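Local coordinates for translation initiation factor eIF2 assembly protein (Schizosaccharomyces pombe, PDB 4ZGP) that acts as an ATP-dependent chaperone that binds the gamma subunit of eIF2 and lets it assemble with the alpha and beta subunits, at residues F41-P46 and A254-I259; W118-A124 and S148-D154; T192-C196 and Y224-I228. All blocks are in the same frame, centred on the assembly; numbering follows the deposited sequence.

Contact 1 (F41-P46 and A254-I259); sequences FRKLTP and AWLIDI. With ADP (adenosine-5'-diphosphate), chain C.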
loop_
_atom_site.group_PDB
_atom_site.type_symbol
_atom_site.label_atom_id
_atom_site.label_comp_id
_atom_site.label_asym_id
_atom_site.label_seq_id
_atom_site.Cartn_x
_atom_site.Cartn_y
_atom_site.Cartn_z
ATOM N N PHE A 41 9.900 -1.331 9.590
ATOM C CA PHE A 41 9.153 -2.551 9.816
ATOM C C PHE A 41 9.615 -3.710 8.931
ATOM O O PHE A 41 8.831 -4.598 8.616
ATOM C CB PHE A 41 7.651 -2.253 9.595
ATOM C CG PHE A 41 7.145 -1.157 10.496
ATOM C CD1 PHE A 41 7.463 -1.185 11.829
ATOM C CD2 PHE A 41 6.422 -0.096 9.994
ATOM C CE1 PHE A 41 7.041 -0.170 12.698
ATOM C CE2 PHE A 41 5.979 0.913 10.846
ATOM C CZ PHE A 41 6.297 0.870 12.196
ATOM N N ARG A 42 10.896 -3.700 8.560
ATOM C CA ARG A 42 11.454 -4.717 7.673
ATOM C C ARG A 42 11.188 -6.132 8.169
ATOM O O ARG A 42 10.900 -7.021 7.379
ATOM C CB ARG A 42 12.969 -4.488 7.509
ATOM C CG ARG A 42 13.670 -5.459 6.550
ATOM C CD ARG A 42 15.189 -5.242 6.581
ATOM N NE ARG A 42 15.514 -3.819 6.513
ATOM C CZ ARG A 42 15.876 -3.176 5.406
ATOM N NH1 ARG A 42 15.988 -3.826 4.253
ATOM N NH2 ARG A 42 16.138 -1.877 5.457
ATOM N N LYS A 43 11.247 -6.342 9.476
ATOM C CA LYS A 43 11.040 -7.675 10.036
ATOM C C LYS A 43 9.573 -8.145 10.008
ATOM O O LYS A 43 9.289 -9.316 10.273
ATOM C CB LYS A 43 11.552 -7.720 11.477
ATOM C CG LYS A 43 13.066 -7.480 11.618
ATOM C CD LYS A 43 13.439 -7.135 13.057
ATOM C CE LYS A 43 14.846 -6.535 13.131
ATOM N NZ LYS A 43 15.176 -6.053 14.501
ATOM N N LEU A 44 8.653 -7.239 9.689
ATOM C CA LEU A 44 7.214 -7.540 9.764
ATOM C C LEU A 44 6.540 -7.623 8.402
ATOM O O LEU A 44 5.364 -7.962 8.303
ATOM C CB LEU A 44 6.501 -6.463 10.600
ATOM C CG LEU A 44 7.144 -6.094 11.940
ATOM C CD1 LEU A 44 6.495 -4.825 12.486
ATOM C CD2 LEU A 44 6.995 -7.216 12.943
ATOM N N THR A 45 7.289 -7.337 7.348
ATOM C CA THR A 45 6.691 -7.063 6.051
ATOM C C THR A 45 7.403 -7.899 4.998
ATOM O O THR A 45 8.587 -8.219 5.147
ATOM C CB THR A 45 6.763 -5.530 5.719
ATOM O OG1 THR A 45 6.016 -5.228 4.533
ATOM C CG2 THR A 45 8.189 -5.108 5.521
ATOM N N PRO A 46 6.680 -8.303 3.955
ATOM C CA PRO A 46 7.345 -9.166 2.968
ATOM C C PRO A 46 8.511 -8.473 2.283
ATOM O O PRO A 46 8.534 -7.249 2.113
ATOM C CB PRO A 46 6.226 -9.484 1.979
ATOM C CG PRO A 46 4.951 -9.354 2.800
ATOM C CD PRO A 46 5.241 -8.157 3.674
ATOM N N ALA A 254 0.946 -12.675 11.057
ATOM C CA ALA A 254 0.475 -11.442 10.450
ATOM C C ALA A 254 1.637 -10.761 9.742
ATOM O O ALA A 254 2.751 -10.690 10.273
ATOM C CB ALA A 254 -0.144 -10.525 11.507
ATOM N N TRP A 255 1.388 -10.320 8.516
ATOM C CA TRP A 255 2.362 -9.577 7.748
ATOM C C TRP A 255 1.843 -8.184 7.490
ATOM O O TRP A 255 0.743 -8.032 6.983
ATOM C CB TRP A 255 2.622 -10.246 6.403
ATOM C CG TRP A 255 3.158 -11.605 6.527
ATOM C CD1 TRP A 255 2.450 -12.757 6.743
ATOM C CD2 TRP A 255 4.531 -11.981 6.444
ATOM N NE1 TRP A 255 3.308 -13.828 6.815
ATOM C CE2 TRP A 255 4.591 -13.382 6.618
ATOM C CE3 TRP A 255 5.720 -11.268 6.230
ATOM C CZ2 TRP A 255 5.798 -14.087 6.590
ATOM C CZ3 TRP A 255 6.917 -11.972 6.198
ATOM C CH2 TRP A 255 6.946 -13.367 6.381
ATOM N N LEU A 256 2.648 -7.173 7.785
ATOM C CA LEU A 256 2.296 -5.808 7.390
ATOM C C LEU A 256 2.405 -5.641 5.880
ATOM O O LEU A 256 3.437 -5.939 5.304
ATOM C CB LEU A 256 3.216 -4.808 8.108
ATOM C CG LEU A 256 3.029 -3.340 7.732
ATOM C CD1 LEU A 256 1.684 -2.817 8.271
ATOM C CD2 LEU A 256 4.176 -2.502 8.307
ATOM N N ILE A 257 1.358 -5.152 5.223
ATOM C CA ILE A 257 1.398 -5.013 3.768
ATOM C C ILE A 257 1.533 -3.559 3.326
ATOM O O ILE A 257 2.250 -3.252 2.377
ATOM C CB ILE A 257 0.136 -5.646 3.119
ATOM C CG1 ILE A 257 0.071 -7.138 3.464
ATOM C CG2 ILE A 257 0.107 -5.421 1.611
ATOM C CD1 ILE A 257 1.270 -7.947 2.930
ATOM N N ASP A 258 0.869 -2.642 4.031
ATOM C CA ASP A 258 0.950 -1.244 3.625
ATOM C C ASP A 258 0.515 -0.368 4.788
ATOM O O ASP A 258 -0.130 -0.845 5.715
ATOM C CB ASP A 258 0.066 -0.976 2.397
ATOM C CG ASP A 258 0.477 0.284 1.622
ATOM O OD1 ASP A 258 1.547 0.874 1.875
ATOM O OD2 ASP A 258 -0.279 0.681 0.724
ATOM N N ILE A 259 0.904 0.896 4.726
ATOM C CA ILE A 259 0.454 1.894 5.695
ATOM C C ILE A 259 -0.010 3.101 4.879
ATOM O O ILE A 259 0.680 3.552 3.967
ATOM C CB ILE A 259 1.567 2.287 6.723
ATOM C CG1 ILE A 259 2.014 1.070 7.555
ATOM C CG2 ILE A 259 1.042 3.389 7.684
ATOM C CD1 ILE A 259 3.046 1.370 8.638
HETATM P PB ADP C . -2.760 -0.635 -1.522
HETATM O O1B ADP C . -2.519 -0.406 -0.038
HETATM O O2B ADP C . -2.406 0.557 -2.394
HETATM O O3B ADP C . -4.097 -1.306 -1.759
HETATM P PA ADP C . -1.127 -3.014 -1.250
HETATM O O1A ADP C . -1.778 -3.046 0.110
HETATM O O2A ADP C . 0.379 -3.076 -1.439
HETATM O O3A ADP C . -1.638 -1.695 -2.035
HETATM O "O5'" ADP C . -1.764 -4.227 -2.086
HETATM C "C5'" ADP C . -2.775 -4.037 -3.076
HETATM C "C4'" ADP C . -3.259 -5.438 -3.409
HETATM O "O4'" ADP C . -2.279 -6.096 -4.213
HETATM C "C3'" ADP C . -3.405 -6.266 -2.142
HETATM O "O3'" ADP C . -4.773 -6.338 -1.727
HETATM C "C2'" ADP C . -2.861 -7.634 -2.498
HETATM O "O2'" ADP C . -3.921 -8.549 -2.790
HETATM C "C1'" ADP C . -2.032 -7.427 -3.748
HETATM N N9 ADP C . -0.604 -7.545 -3.361
HETATM C C8 ADP C . 0.113 -6.591 -2.729
HETATM N N7 ADP C . 1.391 -7.009 -2.513
HETATM C C5 ADP C . 1.502 -8.259 -3.017
HETATM C C6 ADP C . 2.582 -9.267 -3.128
HETATM N N6 ADP C . 3.816 -8.987 -2.634
HETATM N N1 ADP C . 2.292 -10.452 -3.729
HETATM C C2 ADP C . 1.058 -10.698 -4.220
HETATM N N3 ADP C . 0.028 -9.827 -4.155
HETATM C C4 ADP C . 0.186 -8.608 -3.576
#
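Two hydrogen bonds tie the loop 41-46 to Leu-256, both through the backbone of that residue. Leu-256 N donates to Leu-44 O at 2.9 Å. Thr-45 OG1 donates to Leu-256 O at 2.8 Å, coming in 31° out of the carbonyl plane. The Thr-45 hydroxyl is swung anti to its own backbone N (chi1 -172°), which brings it beside the strand carbonyl. Softer CH contacts back these bonds: Trp-255 CA lies 3.5 Å from Leu-44 O. The backbone carbon Thr-45 C sits at the edge of the Trp-255 indole, near its plane.

Strand 253-261 is an outermost strand of the five-stranded mixed sheet of this ATP-grasp protein. The loop lies against it just after helix 34-40. Along its other edge, Ile-257 and Asp-258 both face Asp-246 of strand 243-250, forming a classic beta bulge.

The apolar contacts fall into two groups. Phe-41 CD2 meets Leu-256 CD2 at 3.7 Å, and the next ring atom, Phe-41 CE2, meets Ile-259 CD1 at the same separation. Pro-46 CG reaches both Ile-257 CD1, at 3.9 Å, and Trp-255 CE3.

Of the two segments, the strand is the one that meets the nucleotide. Ile-257 CG2 packs 3.4 Å from ADP O1A. Asp-258 OD2 approaches ADP O1B at 2.6 Å, while Asp-258 OD1 forms a salt bridge with Lys-115. Asp-258 is an ATP-binding residue and is also inferred to bind magnesium.

Contact 2 (W118-A124 and S148-D154); sequences WSTPKDA and SDFVAHD. With ADP (adenosine-5'-diphosphate), chain C.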
loop_
_atom_site.group_PDB
_atom_site.type_symbol
_atom_site.label_atom_id
_atom_site.label_comp_id
_atom_site.label_asym_id
_atom_site.label_seq_id
_atom_site.Cartn_x
_atom_site.Cartn_y
_atom_site.Cartn_z
ATOM N N TRP A 118 3.518 5.317 -2.807
ATOM C CA TRP A 118 2.321 5.013 -2.004
ATOM C C TRP A 118 1.412 3.938 -2.581
ATOM O O TRP A 118 0.927 3.096 -1.828
ATOM C CB TRP A 118 1.463 6.261 -1.766
ATOM C CG TRP A 118 2.199 7.381 -1.105
ATOM C CD1 TRP A 118 2.374 7.582 0.244
ATOM C CD2 TRP A 118 2.876 8.444 -1.764
ATOM N NE1 TRP A 118 3.131 8.717 0.454
ATOM C CE2 TRP A 118 3.434 9.275 -0.763
ATOM C CE3 TRP A 118 3.052 8.792 -3.112
ATOM C CZ2 TRP A 118 4.170 10.413 -1.067
ATOM C CZ3 TRP A 118 3.775 9.925 -3.412
ATOM C CH2 TRP A 118 4.328 10.726 -2.391
ATOM N N SER A 119 1.173 3.969 -3.891
ATOM C CA SER A 119 0.070 3.200 -4.468
ATOM C C SER A 119 0.505 2.007 -5.330
ATOM O O SER A 119 1.331 2.138 -6.226
ATOM C CB SER A 119 -0.819 4.125 -5.303
ATOM O OG SER A 119 -1.189 5.276 -4.566
ATOM N N THR A 120 -0.060 0.854 -5.019
ATOM C CA THR A 120 0.103 -0.368 -5.814
ATOM C C THR A 120 -0.892 -0.308 -6.974
ATOM O O THR A 120 -2.046 0.054 -6.762
ATOM C CB THR A 120 -0.119 -1.624 -4.922
ATOM O OG1 THR A 120 0.782 -1.572 -3.801
ATOM C CG2 THR A 120 0.101 -2.924 -5.679
ATOM N N PRO A 121 -0.445 -0.646 -8.202
ATOM C CA PRO A 121 -1.283 -0.540 -9.404
ATOM C C PRO A 121 -2.311 -1.663 -9.494
ATOM O O PRO A 121 -2.409 -2.392 -10.487
ATOM C CB PRO A 121 -0.254 -0.608 -10.548
ATOM C CG PRO A 121 0.857 -1.430 -10.006
ATOM C CD PRO A 121 0.939 -1.033 -8.536
ATOM N N LYS A 122 -3.094 -1.800 -8.436
ATOM C CA LYS A 122 -4.088 -2.861 -8.340
ATOM C C LYS A 122 -5.204 -2.628 -9.356
ATOM O O LYS A 122 -5.952 -3.541 -9.707
ATOM C CB LYS A 122 -4.665 -2.934 -6.925
ATOM C CG LYS A 122 -5.199 -1.606 -6.425
ATOM C CD LYS A 122 -5.978 -1.744 -5.119
ATOM C CE LYS A 122 -6.368 -0.379 -4.550
ATOM N NZ LYS A 122 -5.213 0.358 -3.939
ATOM N N ASP A 123 -5.303 -1.396 -9.829
ATOM C CA ASP A 123 -6.395 -1.008 -10.722
ATOM C C ASP A 123 -6.082 -1.334 -12.162
ATOM O O ASP A 123 -6.913 -1.135 -13.048
ATOM C CB ASP A 123 -6.667 0.482 -10.608
ATOM C CG ASP A 123 -5.484 1.316 -11.079
ATOM O OD1 ASP A 123 -4.389 1.205 -10.471
ATOM O OD2 ASP A 123 -5.640 2.058 -12.068
ATOM N N ALA A 124 -4.872 -1.815 -12.401
ATOM C CA ALA A 124 -4.362 -1.887 -13.759
ATOM C C ALA A 124 -4.225 -3.321 -14.239
ATOM O O ALA A 124 -3.479 -3.598 -15.184
ATOM C CB ALA A 124 -3.017 -1.163 -13.853
ATOM N N SER A 148 -1.632 2.437 -14.580
ATOM C CA SER A 148 -2.393 2.647 -13.358
ATOM C C SER A 148 -2.788 4.093 -13.103
ATOM O O SER A 148 -1.931 4.987 -13.137
ATOM C CB SER A 148 -1.593 2.151 -12.151
ATOM O OG SER A 148 -2.260 2.498 -10.950
ATOM N N ASP A 149 -4.074 4.305 -12.799
ATOM C CA ASP A 149 -4.577 5.591 -12.297
ATOM C C ASP A 149 -3.962 5.934 -10.936
ATOM O O ASP A 149 -3.677 7.104 -10.629
ATOM C CB ASP A 149 -6.108 5.572 -12.135
ATOM C CG ASP A 149 -6.854 5.325 -13.446
ATOM O OD1 ASP A 149 -6.490 5.927 -14.474
ATOM O OD2 ASP A 149 -7.812 4.520 -13.434
ATOM N N PHE A 150 -3.809 4.911 -10.098
ATOM C CA PHE A 150 -3.275 5.104 -8.757
ATOM C C PHE A 150 -1.849 5.589 -8.838
ATOM O O PHE A 150 -1.468 6.520 -8.140
ATOM C CB PHE A 150 -3.344 3.808 -7.944
ATOM C CG PHE A 150 -4.742 3.382 -7.591
ATOM C CD1 PHE A 150 -5.673 4.304 -7.151
ATOM C CD2 PHE A 150 -5.123 2.054 -7.692
ATOM C CE1 PHE A 150 -6.971 3.907 -6.819
ATOM C CE2 PHE A 150 -6.421 1.654 -7.369
ATOM C CZ PHE A 150 -7.343 2.584 -6.934
ATOM N N VAL A 151 -1.056 4.946 -9.693
ATOM C CA VAL A 151 0.342 5.332 -9.874
ATOM C C VAL A 151 0.418 6.762 -10.408
ATOM O O VAL A 151 1.234 7.561 -9.954
ATOM C CB VAL A 151 1.084 4.347 -10.825
ATOM C CG1 VAL A 151 2.434 4.895 -11.221
ATOM C CG2 VAL A 151 1.233 2.986 -10.156
ATOM N N ALA A 152 -0.465 7.085 -11.350
ATOM C CA ALA A 152 -0.542 8.425 -11.916
ATOM C C ALA A 152 -0.888 9.450 -10.843
ATOM O O ALA A 152 -0.417 10.585 -10.886
ATOM C CB ALA A 152 -1.579 8.474 -13.054
ATOM N N HIS A 153 -1.710 9.046 -9.882
ATOM C CA HIS A 153 -2.041 9.943 -8.786
ATOM C C HIS A 153 -0.830 10.215 -7.895
ATOM O O HIS A 153 -0.636 11.345 -7.433
ATOM C CB HIS A 153 -3.189 9.395 -7.940
ATOM C CG HIS A 153 -3.699 10.386 -6.944
ATOM N ND1 HIS A 153 -4.561 11.409 -7.287
ATOM C CD2 HIS A 153 -3.428 10.549 -5.627
ATOM C CE1 HIS A 153 -4.827 12.134 -6.215
ATOM N NE2 HIS A 153 -4.150 11.636 -5.196
ATOM N N ASP A 154 -0.020 9.183 -7.660
ATOM C CA ASP A 154 1.232 9.354 -6.926
ATOM C C ASP A 154 2.138 10.361 -7.627
ATOM O O ASP A 154 2.776 11.202 -6.986
ATOM C CB ASP A 154 2.001 8.029 -6.814
ATOM C CG ASP A 154 1.443 7.086 -5.746
ATOM O OD1 ASP A 154 0.317 7.286 -5.243
ATOM O OD2 ASP A 154 2.149 6.102 -5.442
HETATM P PB ADP C . -2.760 -0.635 -1.522
HETATM O O1B ADP C . -2.519 -0.406 -0.038
HETATM O O2B ADP C . -2.406 0.557 -2.394
HETATM O O3B ADP C . -4.097 -1.306 -1.759
HETATM P PA ADP C . -1.127 -3.014 -1.250
HETATM O O1A ADP C . -1.778 -3.046 0.110
HETATM O O2A ADP C . 0.379 -3.076 -1.439
HETATM O O3A ADP C . -1.638 -1.695 -2.035
HETATM O "O5'" ADP C . -1.764 -4.227 -2.086
HETATM C "C5'" ADP C . -2.775 -4.037 -3.076
HETATM C "C4'" ADP C . -3.259 -5.438 -3.409
HETATM O "O4'" ADP C . -2.279 -6.096 -4.213
HETATM C "C3'" ADP C . -3.405 -6.266 -2.142
HETATM O "O3'" ADP C . -4.773 -6.338 -1.727
HETATM C "C2'" ADP C . -2.861 -7.634 -2.498
HETATM O "O2'" ADP C . -3.921 -8.549 -2.790
HETATM C "C1'" ADP C . -2.032 -7.427 -3.748
HETATM N N9 ADP C . -0.604 -7.545 -3.361
HETATM C C8 ADP C . 0.113 -6.591 -2.729
HETATM N N7 ADP C . 1.391 -7.009 -2.513
HETATM C C5 ADP C . 1.502 -8.259 -3.017
HETATM C C6 ADP C . 2.582 -9.267 -3.128
HETATM N N6 ADP C . 3.816 -8.987 -2.634
HETATM N N1 ADP C . 2.292 -10.452 -3.729
HETATM C C2 ADP C . 1.058 -10.698 -4.220
HETATM N N3 ADP C . 0.028 -9.827 -4.155
HETATM C C4 ADP C . 0.186 -8.608 -3.576
HETATM O O HOH W 1 2.469 4.036 -7.363
#
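Asp-123 and Ser-148 meet at the start of helix 149-157, where Ser-148 is the N-cap. Ser-148 OG donates to Asp-123 OD1 at 2.5 Å, on the syn lone pair of that oxygen. The same hydroxyl accepts from Val-151 N at an almost straight 169°, the capping bond. The other oxygen, Asp-123 OD2, accepts from Asp-149 N at 2.8 Å. One carboxylate from the nucleotide-binding loop therefore grips both the cap and the first turn. Its negative charge at the helix N-terminus is probably favoured by the helix dipole.

Further along the helix, Asp-154 serves the loop in return. Asp-154 OD2 takes two backbone donors: Ser-119 N on its syn lone pair, and Trp-118 N from 43° above the carboxylate plane. A water also donates to Asp-154 OD2 and to Ser-119 O. Asp-154 OD1 accepts from Ser-119 OG at 2.6 Å. Asp-154 CG lies at the edge of the Trp-118 ring, whose NE1 is satisfied by Val-29 O.

On the nucleotide side, Thr-120 OG1 lies 2.8 Å from ADP O2A, a probable bond whose proton has a second acceptor nearby. Lys-122 NZ donates to ADP O3B at 3.0 Å. The lysine chain crosses Phe-150 at about a right angle and bends at chi4. Its ammonium nitrogen, Lys-122 NZ, sits 4.3 Å from the centroid of the Phe-150 ring, an off-centre cation-pi contact.

Contact 3 (T192-C196 and Y224-I228); sequences TEFRC and YEKLI. With ADP (adenosine-5'-diphosphate), chain C.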
loop_
_atom_site.group_PDB
_atom_site.type_symbol
_atom_site.label_atom_id
_atom_site.label_comp_id
_atom_site.label_asym_id
_atom_site.label_seq_id
_atom_site.Cartn_x
_atom_site.Cartn_y
_atom_site.Cartn_z
ATOM N N THR A 192 -7.931 -13.321 3.452
ATOM C CA THR A 192 -7.349 -13.193 4.791
ATOM C C THR A 192 -6.443 -11.958 4.857
ATOM O O THR A 192 -5.486 -11.908 5.650
ATOM C CB THR A 192 -6.586 -14.454 5.230
ATOM O OG1 THR A 192 -5.474 -14.665 4.372
ATOM C CG2 THR A 192 -7.508 -15.693 5.173
ATOM N N GLU A 193 -6.784 -10.971 4.036
ATOM C CA GLU A 193 -6.162 -9.661 4.155
ATOM C C GLU A 193 -7.156 -8.695 4.793
ATOM O O GLU A 193 -8.365 -8.771 4.549
ATOM C CB GLU A 193 -5.686 -9.135 2.801
ATOM C CG GLU A 193 -4.389 -8.349 2.918
ATOM C CD GLU A 193 -4.206 -7.310 1.843
ATOM O OE1 GLU A 193 -4.690 -7.527 0.709
ATOM O OE2 GLU A 193 -3.578 -6.277 2.147
ATOM N N PHE A 194 -6.641 -7.800 5.629
ATOM C CA PHE A 194 -7.522 -6.883 6.360
ATOM C C PHE A 194 -7.006 -5.457 6.276
ATOM O O PHE A 194 -5.810 -5.228 6.124
ATOM C CB PHE A 194 -7.641 -7.285 7.843
ATOM C CG PHE A 194 -8.175 -8.668 8.048
ATOM C CD1 PHE A 194 -9.545 -8.887 8.121
ATOM C CD2 PHE A 194 -7.307 -9.757 8.120
ATOM C CE1 PHE A 194 -10.061 -10.184 8.288
ATOM C CE2 PHE A 194 -7.818 -11.066 8.305
ATOM C CZ PHE A 194 -9.186 -11.269 8.392
ATOM N N ARG A 195 -7.918 -4.505 6.426
ATOM C CA ARG A 195 -7.542 -3.107 6.527
ATOM C C ARG A 195 -7.900 -2.630 7.930
ATOM O O ARG A 195 -9.008 -2.868 8.389
ATOM C CB ARG A 195 -8.250 -2.279 5.467
ATOM C CG ARG A 195 -7.985 -0.782 5.606
ATOM C CD ARG A 195 -8.134 -0.054 4.278
ATOM N NE ARG A 195 -7.062 -0.385 3.341
ATOM C CZ ARG A 195 -6.930 0.164 2.139
ATOM N NH1 ARG A 195 -7.825 1.048 1.719
ATOM N NH2 ARG A 195 -5.898 -0.174 1.351
ATOM N N CYS A 196 -6.955 -1.958 8.591
ATOM C CA CYS A 196 -6.995 -1.762 10.040
ATOM C C CYS A 196 -6.799 -0.292 10.352
ATOM O O CYS A 196 -5.836 0.346 9.917
ATOM C CB CYS A 196 -5.923 -2.601 10.738
ATOM S SG CYS A 196 -5.888 -4.349 10.205
ATOM N N TYR A 224 -7.871 -13.635 14.612
ATOM C CA TYR A 224 -7.409 -12.565 13.717
ATOM C C TYR A 224 -7.227 -11.252 14.464
ATOM O O TYR A 224 -6.233 -10.557 14.262
ATOM C CB TYR A 224 -8.381 -12.357 12.543
ATOM C CG TYR A 224 -8.300 -13.448 11.504
ATOM C CD1 TYR A 224 -7.147 -13.625 10.757
ATOM C CD2 TYR A 224 -9.374 -14.299 11.260
ATOM C CE1 TYR A 224 -7.048 -14.623 9.805
ATOM C CE2 TYR A 224 -9.283 -15.304 10.302
ATOM C CZ TYR A 224 -8.114 -15.459 9.579
ATOM O OH TYR A 224 -7.990 -16.448 8.622
ATOM N N GLU A 225 -8.184 -10.927 15.335
ATOM C CA GLU A 225 -8.129 -9.692 16.090
ATOM C C GLU A 225 -6.878 -9.635 16.957
ATOM O O GLU A 225 -6.196 -8.608 17.005
ATOM C CB GLU A 225 -9.382 -9.519 16.958
ATOM C CG GLU A 225 -9.339 -8.251 17.801
ATOM C CD GLU A 225 -10.538 -8.112 18.724
ATOM O OE1 GLU A 225 -10.542 -7.178 19.550
ATOM O OE2 GLU A 225 -11.472 -8.933 18.622
ATOM N N LYS A 226 -6.574 -10.743 17.632
ATOM C CA LYS A 226 -5.404 -10.792 18.511
ATOM C C LYS A 226 -4.120 -10.612 17.713
ATOM O O LYS A 226 -3.230 -9.892 18.136
ATOM C CB LYS A 226 -5.358 -12.117 19.294
ATOM C CG LYS A 226 -4.078 -12.342 20.075
ATOM C CD LYS A 226 -3.828 -11.252 21.113
ATOM C CE LYS A 226 -2.816 -11.702 22.173
ATOM N NZ LYS A 226 -1.620 -12.376 21.584
ATOM N N LEU A 227 -4.024 -11.264 16.564
ATOM C CA LEU A 227 -2.831 -11.110 15.723
ATOM C C LEU A 227 -2.673 -9.672 15.184
ATOM O O LEU A 227 -1.555 -9.162 15.088
ATOM C CB LEU A 227 -2.866 -12.088 14.561
ATOM C CG LEU A 227 -2.731 -13.559 14.949
ATOM C CD1 LEU A 227 -2.883 -14.451 13.723
ATOM C CD2 LEU A 227 -1.404 -13.814 15.662
ATOM N N ILE A 228 -3.786 -9.023 14.855
ATOM C CA ILE A 228 -3.751 -7.631 14.378
ATOM C C ILE A 228 -3.353 -6.686 15.510
ATOM O O ILE A 228 -2.550 -5.773 15.308
ATOM C CB ILE A 228 -5.112 -7.209 13.774
ATOM C CG1 ILE A 228 -5.346 -7.991 12.469
ATOM C CG2 ILE A 228 -5.164 -5.708 13.496
ATOM C CD1 ILE A 228 -6.739 -7.825 11.833
HETATM P PB ADP C . -2.760 -0.635 -1.522
HETATM O O1B ADP C . -2.519 -0.406 -0.038
HETATM O O2B ADP C . -2.406 0.557 -2.394
HETATM O O3B ADP C . -4.097 -1.306 -1.759
HETATM P PA ADP C . -1.127 -3.014 -1.250
HETATM O O1A ADP C . -1.778 -3.046 0.110
HETATM O O2A ADP C . 0.379 -3.076 -1.439
HETATM O O3A ADP C . -1.638 -1.695 -2.035
HETATM O "O5'" ADP C . -1.764 -4.227 -2.086
HETATM C "C5'" ADP C . -2.775 -4.037 -3.076
HETATM C "C4'" ADP C . -3.259 -5.438 -3.409
HETATM O "O4'" ADP C . -2.279 -6.096 -4.213
HETATM C "C3'" ADP C . -3.405 -6.266 -2.142
HETATM O "O3'" ADP C . -4.773 -6.338 -1.727
HETATM C "C2'" ADP C . -2.861 -7.634 -2.498
HETATM O "O2'" ADP C . -3.921 -8.549 -2.790
HETATM C "C1'" ADP C . -2.032 -7.427 -3.748
HETATM N N9 ADP C . -0.604 -7.545 -3.361
HETATM C C8 ADP C . 0.113 -6.591 -2.729
HETATM N N7 ADP C . 1.391 -7.009 -2.513
HETATM C C5 ADP C . 1.502 -8.259 -3.017
HETATM C C6 ADP C . 2.582 -9.267 -3.128
HETATM N N6 ADP C . 3.816 -8.987 -2.634
HETATM N N1 ADP C . 2.292 -10.452 -3.729
HETATM C C2 ADP C . 1.058 -10.698 -4.220
HETATM N N3 ADP C . 0.028 -9.827 -4.155
HETATM C C4 ADP C . 0.186 -8.608 -3.576
#
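Phe-194 reaches from strand 193-199 onto the ring of Tyr-224 on helix 221-233. The two side chains cross at about a right angle. Their planes make 51° and their centroids are 5.1 Å apart, an oblique aromatic pair. Phe-194 CZ lies over one face of the tyrosine ring, offset toward its rim. Between the two rings the nearest atoms are Phe-194 CE2 and Tyr-224 CD1, 3.6 Å apart. Tyr-224 CG is turned anti to its own carbonyl carbon (chi1 -74°), and the hydroxyl reaches Thr-192. There Tyr-224 OH touches Thr-192 CG2 at 3.6 Å, while Thr-192 OG1 bonds to Ile-249 O.

One helical turn on, both branches of Ile-228 meet Cys-196 SG, with Ile-228 CG2 at 3.6 Å. Ile-228 CD1 also reaches Phe-194 CB at 4.1 Å. The Ile-228 and Phe-194 side chains cross at about a right angle.

No hydrogen bond joins the segments. An alanine in place of Tyr-224 would probably leave a gap beside the outer end of the Phe-194 ring and hold that ring less firmly.

The residues between point to the opposite side of the sheet. In one of its two conformers, Glu-193 OE1 accepts from ADP O3' at 2.7 Å, so this bond is less certain. Arg-195 forms a salt bridge with Asp-246. One face of the strand thus packs on a helix while the other lines the nucleotide site, a layering in keeping with the ATP-grasp fold.

Contact 3 is fully buried; contacts 1 and 2 are only partly so. Contacts 1 and 3 belong to the same five-stranded sheet, about 12 Å apart between centres. Contact 1 is at an outermost strand, contact 3 at the central one. They touch where Ala-254 meets the backbone of Leu-227. Contact 2 lies on the opposite side of the chain's centre from both and involves no strand. Its chemistry is mostly polar, with two carboxylates bonding a loop to a helix. Contact 1 mixes one backbone and one threonine hydroxyl bond with apolar contacts. Contact 3 is mainly aromatic and aliphatic. Contacts 1 and 2 approach the ADP phosphates; contact 3 probably reaches the ribose, with Arg-195 near the beta-phosphate.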